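Local atomic coordinates of hypothetical protein PSPTO5229 (Pseudomonas syringae pv. tomato str. DC3000, PDB entry 2EVE), a protein that is of unknown function but carries an EVE domain, related to the PUA and ASCH domains, which suggests a role in recognising modified nucleic acid. Residues Ile15-Trp26 with Ala96-Ile104; Leu38-Phe49 with Gly61-Ala69. All blocks are in the same frame, centred on the assembly; numbering follows the deposited sequence.

Contact 1 joins helix 15-21 and strand 23-26 to strand 95-110; contact 2 joins the end of helix 32-40, the loop after it and strand 46-51 to strand 58-71. Their centres lie about 10 Å apart in one mixed sheet, where strands 95-110 and 58-71 are neighbours, so the strand order runs 23-26, 95-110, 58-71, 46-51. Gly100 N lies 2.7 Å from Lys64 O, a probable hydrogen bond between the two. Along the chain contact 2 is nested within the loop closed by contact 1. Together they take in parts of four of the six strands of the sheet, with contact 1 adding the edge strand and contact 2 the central hairpin.

Contact 1: Ile15-Trp26 with Ala96-Ile104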
loop_
_atom_site.group_PDB
_atom_site.type_symbol
_atom_site.label_atom_id
_atom_site.label_comp_id
_atom_site.label_asym_id
_atom_site.label_seq_id
_atom_site.Cartn_x
_atom_site.Cartn_y
_atom_site.Cartn_z
ATOM N N ILE A 15 -3.980 4.758 8.501
ATOM C CA ILE A 15 -5.266 4.126 8.259
ATOM C C ILE A 15 -6.359 4.995 8.889
ATOM O O ILE A 15 -7.498 4.998 8.422
ATOM C CB ILE A 15 -5.316 2.689 8.844
ATOM C CG1 ILE A 15 -6.666 2.040 8.537
ATOM C CG2 ILE A 15 -5.051 2.719 10.340
ATOM C CD1 ILE A 15 -6.911 1.783 7.062
ATOM N N SER A 16 -6.007 5.735 9.941
ATOM C CA SER A 16 -6.975 6.618 10.593
ATOM C C SER A 16 -7.338 7.764 9.652
ATOM O O SER A 16 -8.489 8.203 9.613
ATOM C CB SER A 16 -6.409 7.189 11.901
ATOM O OG SER A 16 -6.348 6.194 12.908
ATOM N N ASP A 17 -6.354 8.251 8.901
ATOM C CA ASP A 17 -6.604 9.331 7.951
ATOM C C ASP A 17 -7.539 8.826 6.864
ATOM O O ASP A 17 -8.440 9.544 6.431
ATOM C CB ASP A 17 -5.307 9.821 7.298
ATOM C CG ASP A 17 -4.380 10.525 8.276
ATOM O OD1 ASP A 17 -4.869 11.337 9.092
ATOM O OD2 ASP A 17 -3.160 10.279 8.210
ATOM N N LEU A 18 -7.325 7.590 6.415
ATOM C CA LEU A 18 -8.167 7.016 5.367
ATOM C C LEU A 18 -9.587 6.830 5.885
ATOM O O LEU A 18 -10.552 7.061 5.162
ATOM C CB LEU A 18 -7.604 5.670 4.888
ATOM C CG LEU A 18 -8.430 4.935 3.818
ATOM C CD1 LEU A 18 -8.597 5.823 2.588
ATOM C CD2 LEU A 18 -7.740 3.626 3.435
ATOM N N GLN A 19 -9.712 6.411 7.140
ATOM C CA GLN A 19 -11.025 6.223 7.739
ATOM C C GLN A 19 -11.760 7.562 7.747
ATOM O O GLN A 19 -12.956 7.629 7.453
ATOM C CB GLN A 19 -10.876 5.692 9.165
ATOM C CG GLN A 19 -12.185 5.487 9.904
ATOM C CD GLN A 19 -11.960 4.938 11.299
ATOM O OE1 GLN A 19 -11.108 5.431 12.039
ATOM N NE2 GLN A 19 -12.730 3.922 11.670
ATOM N N ARG A 20 -11.034 8.625 8.073
ATOM C CA ARG A 20 -11.609 9.968 8.120
ATOM C C ARG A 20 -12.014 10.477 6.740
ATOM O O ARG A 20 -13.140 10.946 6.545
ATOM C CB ARG A 20 -10.610 10.948 8.754
ATOM C CG ARG A 20 -10.980 12.426 8.586
ATOM C CD ARG A 20 -10.047 13.337 9.378
ATOM N NE ARG A 20 -8.636 13.136 9.049
ATOM C CZ ARG A 20 -8.027 13.630 7.973
ATOM N NH1 ARG A 20 -8.697 14.371 7.097
ATOM N NH2 ARG A 20 -6.740 13.383 7.775
ATOM N N LEU A 21 -11.089 10.380 5.787
ATOM C CA LEU A 21 -11.317 10.852 4.429
ATOM C C LEU A 21 -12.333 10.056 3.623
ATOM O O LEU A 21 -12.994 10.606 2.741
ATOM C CB LEU A 21 -9.990 10.887 3.666
ATOM C CG LEU A 21 -8.962 11.902 4.169
ATOM C CD1 LEU A 21 -7.661 11.712 3.407
ATOM C CD2 LEU A 21 -9.489 13.320 3.970
ATOM N N GLY A 22 -12.463 8.766 3.917
ATOM C CA GLY A 22 -13.401 7.939 3.178
ATOM C C GLY A 22 -12.733 7.436 1.919
ATOM O O GLY A 22 -12.703 6.236 1.645
ATOM N N LYS A 23 -12.211 8.369 1.131
ATOM C CA LYS A 23 -11.495 8.007 -0.080
ATOM C C LYS A 23 -10.388 9.031 -0.241
ATOM O O LYS A 23 -10.521 10.182 0.189
ATOM C CB LYS A 23 -12.428 7.978 -1.297
ATOM C CG LYS A 23 -12.543 9.249 -2.107
ATOM C CD LYS A 23 -13.331 8.963 -3.385
ATOM C CE LYS A 23 -13.564 10.213 -4.213
ATOM N NZ LYS A 23 -12.318 10.768 -4.803
ATOM N N ALA A 24 -9.283 8.599 -0.834
ATOM C CA ALA A 24 -8.133 9.466 -1.014
ATOM C C ALA A 24 -7.246 8.983 -2.151
ATOM O O ALA A 24 -7.471 7.913 -2.716
ATOM C CB ALA A 24 -7.327 9.510 0.281
ATOM N N ARG A 25 -6.234 9.779 -2.480
ATOM C CA ARG A 25 -5.301 9.419 -3.539
ATOM C C ARG A 25 -4.051 8.782 -2.952
ATOM O O ARG A 25 -3.476 9.287 -1.986
ATOM C CB ARG A 25 -4.893 10.653 -4.349
ATOM C CG ARG A 25 -3.936 10.344 -5.502
ATOM C CD ARG A 25 -3.575 11.603 -6.272
ATOM N NE ARG A 25 -2.777 12.521 -5.465
ATOM C CZ ARG A 25 -2.875 13.844 -5.531
ATOM N NH1 ARG A 25 -3.743 14.404 -6.366
ATOM N NH2 ARG A 25 -2.103 14.607 -4.772
ATOM N N TRP A 26 -3.641 7.662 -3.537
ATOM C CA TRP A 26 -2.434 6.972 -3.109
ATOM C C TRP A 26 -1.401 7.373 -4.148
ATOM O O TRP A 26 -1.549 7.062 -5.325
ATOM C CB TRP A 26 -2.637 5.459 -3.145
ATOM C CG TRP A 26 -1.610 4.699 -2.355
ATOM C CD1 TRP A 26 -0.366 4.310 -2.765
ATOM C CD2 TRP A 26 -1.742 4.263 -0.999
ATOM N NE1 TRP A 26 0.290 3.658 -1.738
ATOM C CE2 TRP A 26 -0.534 3.620 -0.643
ATOM C CE3 TRP A 26 -2.762 4.363 -0.045
ATOM C CZ2 TRP A 26 -0.325 3.072 0.628
ATOM C CZ3 TRP A 26 -2.555 3.817 1.218
ATOM C CH2 TRP A 26 -1.344 3.184 1.541
ATOM N N ALA A 96 -0.658 6.908 -9.874
ATOM C CA ALA A 96 -1.307 6.981 -8.577
ATOM C C ALA A 96 -2.675 6.359 -8.794
ATOM O O ALA A 96 -3.026 5.991 -9.914
ATOM C CB ALA A 96 -1.461 8.433 -8.144
ATOM N N LEU A 97 -3.443 6.222 -7.725
ATOM C CA LEU A 97 -4.787 5.690 -7.851
ATOM C C LEU A 97 -5.581 6.122 -6.638
ATOM O O LEU A 97 -5.013 6.616 -5.669
ATOM C CB LEU A 97 -4.763 4.161 -8.000
ATOM C CG LEU A 97 -3.953 3.278 -7.047
ATOM C CD1 LEU A 97 -4.538 3.325 -5.647
ATOM C CD2 LEU A 97 -3.973 1.854 -7.587
ATOM N N ASP A 98 -6.898 5.977 -6.702
ATOM C CA ASP A 98 -7.725 6.369 -5.574
ATOM C C ASP A 98 -8.138 5.144 -4.781
ATOM O O ASP A 98 -8.487 4.109 -5.353
ATOM C CB ASP A 98 -8.976 7.116 -6.042
ATOM C CG ASP A 98 -8.653 8.394 -6.792
ATOM O OD1 ASP A 98 -7.618 9.028 -6.495
ATOM O OD2 ASP A 98 -9.451 8.768 -7.676
ATOM N N ILE A 99 -8.093 5.270 -3.459
ATOM C CA ILE A 99 -8.459 4.178 -2.570
ATOM C C ILE A 99 -9.571 4.590 -1.612
ATOM O O ILE A 99 -9.831 5.775 -1.411
ATOM C CB ILE A 99 -7.263 3.716 -1.720
ATOM C CG1 ILE A 99 -6.789 4.861 -0.820
ATOM C CG2 ILE A 99 -6.131 3.247 -2.628
ATOM C CD1 ILE A 99 -6.069 4.400 0.421
ATOM N N GLY A 100 -10.220 3.592 -1.024
ATOM C CA GLY A 100 -11.291 3.856 -0.083
ATOM C C GLY A 100 -11.125 3.060 1.198
ATOM O O GLY A 100 -10.452 2.028 1.218
ATOM N N PHE A 101 -11.742 3.536 2.274
ATOM C CA PHE A 101 -11.643 2.859 3.561
ATOM C C PHE A 101 -12.495 1.600 3.635
ATOM O O PHE A 101 -13.614 1.558 3.122
ATOM C CB PHE A 101 -12.053 3.809 4.694
ATOM C CG PHE A 101 -12.009 3.182 6.061
ATOM C CD1 PHE A 101 -13.178 2.770 6.694
ATOM C CD2 PHE A 101 -10.795 3.005 6.714
ATOM C CE1 PHE A 101 -13.139 2.186 7.965
ATOM C CE2 PHE A 101 -10.740 2.425 7.982
ATOM C CZ PHE A 101 -11.916 2.016 8.609
ATOM N N VAL A 102 -11.943 0.564 4.257
ATOM C CA VAL A 102 -12.671 -0.682 4.441
ATOM C C VAL A 102 -12.716 -1.033 5.927
ATOM O O VAL A 102 -13.793 -1.223 6.485
ATOM C CB VAL A 102 -12.041 -1.855 3.642
ATOM C CG1 VAL A 102 -12.749 -3.160 3.994
ATOM C CG2 VAL A 102 -12.168 -1.594 2.146
ATOM N N ASP A 103 -11.558 -1.102 6.579
ATOM C CA ASP A 103 -11.545 -1.440 7.998
ATOM C C ASP A 103 -10.264 -1.011 8.698
ATOM O O ASP A 103 -9.219 -0.837 8.070
ATOM C CB ASP A 103 -11.766 -2.953 8.162
ATOM C CG ASP A 103 -12.116 -3.352 9.589
ATOM O OD1 ASP A 103 -12.686 -2.522 10.329
ATOM O OD2 ASP A 103 -11.836 -4.510 9.965
ATOM N N ILE A 104 -10.358 -0.812 10.008
ATOM C CA ILE A 104 -9.202 -0.425 10.798
ATOM C C ILE A 104 -9.082 -1.424 11.943
ATOM O O ILE A 104 -10.071 -1.755 12.600
ATOM C CB ILE A 104 -9.342 1.019 11.340
ATOM C CG1 ILE A 104 -8.116 1.377 12.177
ATOM C CG2 ILE A 104 -10.638 1.165 12.126
ATOM C CD1 ILE A 104 -8.082 2.819 12.633
HETATM O O HOH W 1 -12.119 8.798 -7.291
#
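Phe101 holds CG anti to its own N (chi1 179°), which lays the ring against Gln19 of helix 15-21, whose side chain runs beside it. Gln19 CB sits over one ring face, 3.8 Å from the centroid of Phe101, a CH-pi contact; the opposite face is taken by Asp103 N of the ring's own strand. Ile15 CD1 reaches the ring edge at Phe101 CE2, while its CG2 branch meets Ile104 CD1 at 3.8 Å. The Gln19 amide, tilted 38° to the ring, rests by Phe101 CZ and carries NE2 to within 3.5 Å of Ile104 CG2. Farther along, Ile99 CD1 wedges between Leu18 CD2 and the Trp26 indole, meeting the indole edge 3.3 Å from Trp26 CE3.

Gly22, with positive phi, ends the helix and turns the chain into strand 23-26, antiparallel to 96-104. Gly22 O accepts Phe101 N at the corner; Ala24 and Ile99 then exchange two backbone bonds, as do Trp26 and Leu97, of which Trp26 N to Leu97 O is short (2.7 Å) and nearly straight at 176°. Lys23, Arg25 and Asp98 lie on the face of the strand pair away from Ile99 and Trp26: a water bridges Lys23 NZ and Asp98 OD2, and Asp98 OD1 is hydrogen-bonded to Tyr70 OH.

Helix 15-21 and the strand after it thus close one edge of the mixed sheet and bring Trp26 into its aromatic core, where it meets Phe47 and Phe49 edge-to-face and touches Met6 of strand 3-8. A bound MPO, probably from the crystallisation liquor, lies about 4 Å from the Trp26 side chain. Strand 58-71 flanks 95-110 on its other side, and Ile15 and Leu18 pack the helix against Phe49 of strand 46-51.

Contact 2: Leu38-Phe49 with Gly61-Ala69; sequences LRTMAEGDEFFF and GIGKIVKTA
Strands 46-49 and 61-65 run antiparallel, 144° between their directions, with Phe47 and Gly63 as a hydrogen-bonded pair and a type II turn, Ala42 to Asp45, leading in. Phe47 is the side chain that crosses to the partner strand: with CG between its own N and carbonyl carbon (chi1 70°), its ring folds over Gly63, whose CA lies 3.9 Å from the ring centroid in a CH-pi contact. Gly63 has no side chain, which lets the ring close directly on the strand's backbone. On the other face of the hairpin Phe48 and Ile62 point the same way and lie alongside each other, Phe48 CD1 3.9 Å from Ile62 CG1.

Ile65 plugs the turn. Its CB rests 3.3 Å from Ala42 O, and its CD1 touches Met41 CE of the selenomethionine tightly (3.5 Å) and Phe47 CD2 more loosely, the two lying on adjacent sides of it. The backbone closes around it: Gly44 N donates to Ile65 O almost straight (171°), and Ile65 N to Asp45 O. Asp45 OD2 takes Ala42 N across the turn, from above the carboxylate plane at 2.8 Å; it is also bonded by Trp4 NE1, and OD1 by Ala2 N. Beyond it the helix end meets the chain after the corner at Val66 and Lys67, Ala69 CB packing on Leu38 CD2 (3.8 Å). A water ties the two together, donating to Leu38 O and Met41 O and accepting from Ala69 N.

Strand 3-8 flanks strand 46-51 on its other side, bonding to Glu46 and Phe48. Helix 139-149 packs on the face of Phe48 and Ile62, Trp142 stacking on Phe48, whereas Phe47 touches Met6 of strand 3-8 and Ile99 of strand 95-110, where Leu38 also reaches Leu97.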
loop_
_atom_site.group_PDB
_atom_site.type_symbol
_atom_site.label_atom_id
_atom_site.label_comp_id
_atom_site.label_asym_id
_atom_site.label_seq_id
_atom_site.Cartn_x
_atom_site.Cartn_y
_atom_site.Cartn_z
ATOM N N LEU A 38 0.896 -1.757 -8.956
ATOM C CA LEU A 38 -0.162 -0.777 -8.740
ATOM C C LEU A 38 -1.027 -0.610 -9.989
ATOM O O LEU A 38 -2.249 -0.507 -9.898
ATOM C CB LEU A 38 0.455 0.565 -8.321
ATOM C CG LEU A 38 -0.489 1.723 -7.978
ATOM C CD1 LEU A 38 0.157 2.602 -6.919
ATOM C CD2 LEU A 38 -0.814 2.524 -9.226
ATOM N N ARG A 39 -0.391 -0.602 -11.155
ATOM C CA ARG A 39 -1.113 -0.448 -12.414
ATOM C C ARG A 39 -2.029 -1.629 -12.740
ATOM O O ARG A 39 -2.948 -1.488 -13.543
ATOM C CB ARG A 39 -0.123 -0.228 -13.560
ATOM C CG ARG A 39 0.518 1.150 -13.556
ATOM C CD ARG A 39 1.562 1.262 -14.651
ATOM N NE ARG A 39 1.982 2.645 -14.857
ATOM C CZ ARG A 39 2.855 3.022 -15.784
ATOM N NH1 ARG A 39 3.411 2.119 -16.588
ATOM N NH2 ARG A 39 3.158 4.308 -15.923
ATOM N N THR A 40 -1.784 -2.789 -12.136
ATOM C CA THR A 40 -2.633 -3.944 -12.411
ATOM C C THR A 40 -3.788 -4.085 -11.421
ATOM O O THR A 40 -4.635 -4.973 -11.567
ATOM C CB THR A 40 -1.833 -5.277 -12.448
ATOM O OG1 THR A 40 -1.269 -5.565 -11.158
ATOM C CG2 THR A 40 -0.724 -5.195 -13.490
HETATM N N MSE A 41 -3.830 -3.214 -10.417
HETATM C CA MSE A 41 -4.914 -3.251 -9.439
HETATM C C MSE A 41 -6.207 -2.847 -10.136
HETATM O O MSE A 41 -6.202 -1.997 -11.026
HETATM C CB MSE A 41 -4.614 -2.300 -8.279
HETATM C CG MSE A 41 -3.413 -2.728 -7.461
HETATM SE SE MSE A 41 -2.965 -1.459 -6.084
HETATM C CE MSE A 41 -3.810 -2.309 -4.572
ATOM N N ALA A 42 -7.311 -3.466 -9.735
ATOM C CA ALA A 42 -8.608 -3.177 -10.339
ATOM C C ALA A 42 -9.592 -2.648 -9.308
ATOM O O ALA A 42 -9.415 -2.850 -8.107
ATOM C CB ALA A 42 -9.167 -4.434 -10.980
ATOM N N GLU A 43 -10.632 -1.969 -9.784
ATOM C CA GLU A 43 -11.654 -1.423 -8.898
ATOM C C GLU A 43 -12.266 -2.571 -8.098
ATOM O O GLU A 43 -12.638 -3.603 -8.662
ATOM C CB GLU A 43 -12.750 -0.734 -9.714
ATOM C CG GLU A 43 -12.259 0.413 -10.577
ATOM C CD GLU A 43 -13.325 0.916 -11.528
ATOM O OE1 GLU A 43 -14.407 1.318 -11.049
ATOM O OE2 GLU A 43 -13.079 0.906 -12.754
ATOM N N GLY A 44 -12.367 -2.392 -6.787
ATOM C CA GLY A 44 -12.936 -3.435 -5.955
ATOM C C GLY A 44 -11.891 -4.275 -5.252
ATOM O O GLY A 44 -12.184 -4.914 -4.239
ATOM N N ASP A 45 -10.674 -4.299 -5.792
ATOM C CA ASP A 45 -9.598 -5.058 -5.161
ATOM C C ASP A 45 -9.396 -4.478 -3.769
ATOM O O ASP A 45 -9.650 -3.296 -3.537
ATOM C CB ASP A 45 -8.287 -4.922 -5.941
ATOM C CG ASP A 45 -8.261 -5.751 -7.214
ATOM O OD1 ASP A 45 -9.232 -6.490 -7.487
ATOM O OD2 ASP A 45 -7.255 -5.658 -7.944
ATOM N N GLU A 46 -8.948 -5.309 -2.837
ATOM C CA GLU A 46 -8.706 -4.846 -1.478
ATOM C C GLU A 46 -7.226 -4.957 -1.165
ATOM O O GLU A 46 -6.514 -5.743 -1.788
ATOM C CB GLU A 46 -9.518 -5.676 -0.483
ATOM C CG GLU A 46 -11.011 -5.426 -0.573
ATOM C CD GLU A 46 -11.815 -6.401 0.262
ATOM O OE1 GLU A 46 -11.796 -7.610 -0.053
ATOM O OE2 GLU A 46 -12.467 -5.958 1.228
ATOM N N PHE A 47 -6.759 -4.166 -0.206
ATOM C CA PHE A 47 -5.351 -4.207 0.163
ATOM C C PHE A 47 -5.139 -3.965 1.640
ATOM O O PHE A 47 -5.931 -3.280 2.292
ATOM C CB PHE A 47 -4.558 -3.158 -0.631
ATOM C CG PHE A 47 -4.850 -1.733 -0.230
ATOM C CD1 PHE A 47 -4.094 -1.095 0.751
ATOM C CD2 PHE A 47 -5.880 -1.026 -0.843
ATOM C CE1 PHE A 47 -4.366 0.227 1.117
ATOM C CE2 PHE A 47 -6.160 0.293 -0.483
ATOM C CZ PHE A 47 -5.402 0.919 0.492
ATOM N N PHE A 48 -4.071 -4.550 2.169
ATOM C CA PHE A 48 -3.723 -4.338 3.562
ATOM C C PHE A 48 -2.945 -3.036 3.632
ATOM O O PHE A 48 -2.019 -2.812 2.850
ATOM C CB PHE A 48 -2.858 -5.479 4.095
ATOM C CG PHE A 48 -3.625 -6.728 4.381
ATOM C CD1 PHE A 48 -4.795 -6.681 5.133
ATOM C CD2 PHE A 48 -3.182 -7.955 3.904
ATOM C CE1 PHE A 48 -5.512 -7.838 5.406
ATOM C CE2 PHE A 48 -3.893 -9.119 4.172
ATOM C CZ PHE A 48 -5.061 -9.061 4.924
ATOM N N PHE A 49 -3.349 -2.175 4.558
ATOM C CA PHE A 49 -2.711 -0.878 4.771
ATOM C C PHE A 49 -1.598 -1.120 5.793
ATOM O O PHE A 49 -1.861 -1.317 6.980
ATOM C CB PHE A 49 -3.754 0.109 5.321
ATOM C CG PHE A 49 -3.353 1.566 5.238
ATOM C CD1 PHE A 49 -2.173 2.029 5.817
ATOM C CD2 PHE A 49 -4.201 2.487 4.622
ATOM C CE1 PHE A 49 -1.845 3.395 5.785
ATOM C CE2 PHE A 49 -3.885 3.843 4.586
ATOM C CZ PHE A 49 -2.706 4.303 5.166
ATOM N N GLY A 61 -4.794 -2.022 8.836
ATOM C CA GLY A 61 -6.167 -2.046 8.377
ATOM C C GLY A 61 -6.310 -2.521 6.948
ATOM O O GLY A 61 -5.383 -3.097 6.371
ATOM N N ILE A 62 -7.481 -2.261 6.379
ATOM C CA ILE A 62 -7.804 -2.672 5.021
ATOM C C ILE A 62 -8.394 -1.519 4.214
ATOM O O ILE A 62 -9.159 -0.707 4.734
ATOM C CB ILE A 62 -8.830 -3.822 5.043
ATOM C CG1 ILE A 62 -8.266 -4.995 5.846
ATOM C CG2 ILE A 62 -9.175 -4.249 3.625
ATOM C CD1 ILE A 62 -9.271 -6.120 6.059
ATOM N N GLY A 63 -8.025 -1.457 2.937
ATOM C CA GLY A 63 -8.543 -0.432 2.049
ATOM C C GLY A 63 -9.001 -1.099 0.766
ATOM O O GLY A 63 -8.806 -2.300 0.595
ATOM N N LYS A 64 -9.619 -0.340 -0.133
ATOM C CA LYS A 64 -10.077 -0.896 -1.400
ATOM C C LYS A 64 -9.751 0.074 -2.523
ATOM O O LYS A 64 -9.559 1.268 -2.292
ATOM C CB LYS A 64 -11.588 -1.160 -1.364
ATOM C CG LYS A 64 -12.442 0.094 -1.252
ATOM C CD LYS A 64 -13.913 -0.268 -1.102
ATOM C CE LYS A 64 -14.779 0.973 -0.985
ATOM N NZ LYS A 64 -16.208 0.620 -0.772
ATOM N N ILE A 65 -9.681 -0.440 -3.744
ATOM C CA ILE A 65 -9.376 0.410 -4.885
ATOM C C ILE A 65 -10.668 0.979 -5.459
ATOM O O ILE A 65 -11.571 0.234 -5.827
ATOM C CB ILE A 65 -8.641 -0.391 -5.975
ATOM C CG1 ILE A 65 -7.374 -1.027 -5.383
ATOM C CG2 ILE A 65 -8.321 0.509 -7.160
ATOM C CD1 ILE A 65 -6.455 -0.051 -4.657
ATOM N N VAL A 66 -10.760 2.303 -5.529
ATOM C CA VAL A 66 -11.965 2.928 -6.059
ATOM C C VAL A 66 -11.776 3.455 -7.474
ATOM O O VAL A 66 -12.733 3.533 -8.243
ATOM C CB VAL A 66 -12.459 4.056 -5.128
ATOM C CG1 VAL A 66 -12.694 3.499 -3.733
ATOM C CG2 VAL A 66 -11.455 5.180 -5.088
ATOM N N LYS A 67 -10.545 3.817 -7.820
ATOM C CA LYS A 67 -10.243 4.300 -9.167
ATOM C C LYS A 67 -8.884 3.740 -9.579
ATOM O O LYS A 67 -7.907 3.880 -8.844
ATOM C CB LYS A 67 -10.218 5.826 -9.194
ATOM C CG LYS A 67 -10.032 6.420 -10.574
ATOM C CD LYS A 67 -10.178 7.929 -10.502
ATOM C CE LYS A 67 -10.029 8.581 -11.854
ATOM N NZ LYS A 67 -10.259 10.046 -11.741
ATOM N N THR A 68 -8.824 3.106 -10.746
ATOM C CA THR A 68 -7.580 2.513 -11.215
ATOM C C THR A 68 -6.520 3.553 -11.563
ATOM O O THR A 68 -6.798 4.752 -11.661
ATOM C CB THR A 68 -7.807 1.572 -12.431
ATOM O OG1 THR A 68 -8.372 2.309 -13.522
ATOM C CG2 THR A 68 -8.745 0.424 -12.050
ATOM N N ALA A 69 -5.299 3.068 -11.749
ATOM C CA ALA A 69 -4.132 3.897 -12.029
ATOM C C ALA A 69 -4.230 4.998 -13.075
ATOM O O ALA A 69 -4.773 4.816 -14.162
ATOM C CB ALA A 69 -2.953 2.998 -12.361
HETATM O O HOH W 2 -4.566 0.231 -11.293
#